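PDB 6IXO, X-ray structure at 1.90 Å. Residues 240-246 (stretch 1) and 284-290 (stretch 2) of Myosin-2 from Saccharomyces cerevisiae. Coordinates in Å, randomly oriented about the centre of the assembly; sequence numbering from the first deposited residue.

Stretch 1 (240-246) ICFNELI
Stretch 2 284-290: QHLIQTA

Both stretches are helical, with phi between -54° and -74° and psi between -17° and -47°, the psi of -17° belonging to Ile246, and they belong to one chain. Their axes approach to 9.3 Å, and their N-to-C directions differ by 35°, so the two helices run roughly the same way. The register is set by Phe242 and Leu286, whose CA atoms lie 6.0 Å apart. Within each helix the i to i+4 pattern is intact: the hydrogen bond from Leu245 N to Cys241 O measures 2.9 Å, that from Ile246 N to Phe242 O 2.8 Å, and that from Ala290 N to Leu286 O 3.0 Å.

No hydrogen bond crosses between the stretches; the contact rests on packing, which buries 272 Å² summed over both sides. Its apolar part converges on Leu286, in the m,t rotamer (chi1 -68°, chi2 176°). The CA-to-CB bond of Leu286 points sideways, but the end of the side chain comes nearer, and CD2 makes each of its closest contacts. Leu286 CD2 lies 3.5 Å from Leu245 CD1, 3.8 Å from Cys241 CB and 3.8 Å from the backbone atom Phe242 N. One methyl thus meets three residues of the facing helix. Cys241 (chi1 m) and Leu245 (chi1 -79°, chi2 160°) both direct CA-to-CB toward the other stretch, as expected for positions one helical turn apart. Leu245 CD1 also reaches Thr289 CG2, at a looser 4.4 Å.

The aromatic part centres on Phe242, which has 69 Å² covered by the other stretch. Its CA-to-CB bond points sideways; chi1 of 178° (t) and chi2 of 83° carry the ring alongside the second helix. His285, with chi1 -60° (m) and chi2 98°, turns its ring edge toward the Phe242 face: the centroids are 5.8 Å apart and the planes meet at 57°, an edge-to-face pair rather than a parallel stack. Phe242 CD1 also lies 3.8 Å from His285 CB.

At the edge of the Phe242 ring, near its plane, Thr289 OG1 approaches Phe242 CE1 to 3.4 Å. Thr289 OG1 donates a hydrogen bond to His285 O at 2.7 Å, with chi1 of -65° (m) folding it back onto its own helix. The same oxygen therefore satisfies a local polar interaction while packing against an aromatic edge. A second side-chain hydrogen bond within stretch 2 runs from Gln288 NE2 to Gln284 OE1, 2.9 Å with an N-H...O angle of 165°; neither glutamine touches stretch 1.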

# COMPACT_ATOMS: atom_id res chain seq x y z
N ILE A 240 -14.84 -2.97 -8.15
CA ILE A 240 -15.92 -3.22 -7.19
C ILE A 240 -17.07 -2.23 -7.44
O ILE A 240 -18.24 -2.58 -7.27
CB ILE A 240 -15.47 -3.12 -5.70
CG1 ILE A 240 -15.04 -1.70 -5.35
CG2 ILE A 240 -14.38 -4.20 -5.38
CD1 ILE A 240 -14.71 -1.55 -3.82
N CYS A 241 -16.74 -0.98 -7.82
CA CYS A 241 -17.86 -0.02 -8.12
C CYS A 241 -18.59 -0.37 -9.42
O CYS A 241 -19.83 -0.27 -9.50
CB CYS A 241 -17.34 1.42 -8.21
SG CYS A 241 -16.78 1.98 -6.57
N PHE A 242 -17.84 -0.77 -10.44
CA PHE A 242 -18.46 -1.21 -11.69
C PHE A 242 -19.44 -2.36 -11.43
O PHE A 242 -20.58 -2.38 -11.95
CB PHE A 242 -17.39 -1.67 -12.71
CG PHE A 242 -18.00 -2.18 -14.00
CD1 PHE A 242 -18.37 -1.29 -15.01
CD2 PHE A 242 -18.25 -3.56 -14.18
CE1 PHE A 242 -18.96 -1.75 -16.23
CE2 PHE A 242 -18.86 -4.05 -15.39
CZ PHE A 242 -19.21 -3.12 -16.41
N ASN A 243 -18.99 -3.34 -10.66
CA ASN A 243 -19.79 -4.51 -10.40
C ASN A 243 -21.08 -4.11 -9.70
O ASN A 243 -22.13 -4.66 -9.98
CB ASN A 243 -19.03 -5.53 -9.56
CG ASN A 243 -17.87 -6.18 -10.33
OD1 ASN A 243 -17.78 -6.08 -11.57
ND2 ASN A 243 -17.01 -6.91 -9.62
N GLU A 244 -21.02 -3.13 -8.80
CA GLU A 244 -22.26 -2.69 -8.14
C GLU A 244 -23.15 -2.00 -9.14
O GLU A 244 -24.38 -2.21 -9.16
CB GLU A 244 -21.97 -1.75 -6.97
CG GLU A 244 -21.31 -2.47 -5.76
CD GLU A 244 -22.23 -3.49 -5.13
OE1 GLU A 244 -23.48 -3.29 -5.11
OE2 GLU A 244 -21.72 -4.52 -4.65
N LEU A 245 -22.55 -1.15 -9.96
CA LEU A 245 -23.34 -0.42 -10.93
C LEU A 245 -24.05 -1.36 -11.89
O LEU A 245 -25.22 -1.17 -12.20
CB LEU A 245 -22.44 0.55 -11.72
CG LEU A 245 -22.09 1.81 -10.99
CD1 LEU A 245 -20.80 2.45 -11.64
CD2 LEU A 245 -23.26 2.80 -11.08
N ILE A 246 -23.35 -2.38 -12.36
CA ILE A 246 -23.95 -3.15 -13.46
C ILE A 246 -25.12 -4.04 -12.99
O ILE A 246 -25.94 -4.52 -13.81
CB ILE A 246 -22.87 -4.02 -14.19
CG1 ILE A 246 -23.40 -4.39 -15.59
CG2 ILE A 246 -22.41 -5.24 -13.30
CD1 ILE A 246 -22.39 -4.97 -16.52
N GLN A 284 -11.01 3.07 -16.11
CA GLN A 284 -11.68 3.12 -17.40
C GLN A 284 -13.08 2.51 -17.37
O GLN A 284 -13.93 2.91 -18.15
CB GLN A 284 -10.84 2.41 -18.47
CG GLN A 284 -9.89 3.33 -19.27
CD GLN A 284 -10.50 4.68 -19.66
OE1 GLN A 284 -11.35 4.77 -20.55
NE2 GLN A 284 -10.05 5.74 -18.99
N HIS A 285 -13.34 1.52 -16.53
CA HIS A 285 -14.68 0.93 -16.59
C HIS A 285 -15.69 1.88 -16.05
O HIS A 285 -16.81 1.93 -16.55
CB HIS A 285 -14.75 -0.40 -15.83
CG HIS A 285 -13.81 -1.43 -16.37
ND1 HIS A 285 -12.57 -1.68 -15.80
CD2 HIS A 285 -13.90 -2.25 -17.44
CE1 HIS A 285 -11.95 -2.62 -16.49
NE2 HIS A 285 -12.74 -2.99 -17.49
N LEU A 286 -15.33 2.58 -14.97
CA LEU A 286 -16.23 3.62 -14.42
C LEU A 286 -16.36 4.80 -15.39
O LEU A 286 -17.46 5.33 -15.65
CB LEU A 286 -15.69 4.14 -13.08
CG LEU A 286 -15.77 3.10 -11.97
CD1 LEU A 286 -15.13 3.68 -10.72
CD2 LEU A 286 -17.29 2.79 -11.72
N ILE A 287 -15.23 5.22 -15.94
CA ILE A 287 -15.29 6.38 -16.87
C ILE A 287 -16.20 6.01 -18.08
O ILE A 287 -17.09 6.79 -18.51
CB ILE A 287 -13.87 6.78 -17.33
CG1 ILE A 287 -13.11 7.41 -16.16
CG2 ILE A 287 -13.91 7.70 -18.63
CD1 ILE A 287 -11.56 7.58 -16.42
N GLN A 288 -15.99 4.83 -18.63
CA GLN A 288 -16.74 4.46 -19.83
C GLN A 288 -18.22 4.21 -19.50
O GLN A 288 -19.09 4.43 -20.32
CB GLN A 288 -16.10 3.24 -20.48
CG GLN A 288 -14.81 3.58 -21.25
CD GLN A 288 -14.04 2.33 -21.70
OE1 GLN A 288 -14.64 1.30 -21.98
NE2 GLN A 288 -12.70 2.43 -21.73
N THR A 289 -18.49 3.73 -18.29
CA THR A 289 -19.90 3.58 -17.88
C THR A 289 -20.60 4.93 -17.80
O THR A 289 -21.75 5.10 -18.32
CB THR A 289 -19.99 2.85 -16.55
OG1 THR A 289 -19.49 1.53 -16.76
CG2 THR A 289 -21.45 2.76 -16.01
N ALA A 290 -19.94 5.89 -17.17
CA ALA A 290 -20.47 7.26 -17.11
C ALA A 290 -20.75 7.78 -18.50
O ALA A 290 -21.80 8.43 -18.75
CB ALA A 290 -19.48 8.18 -16.37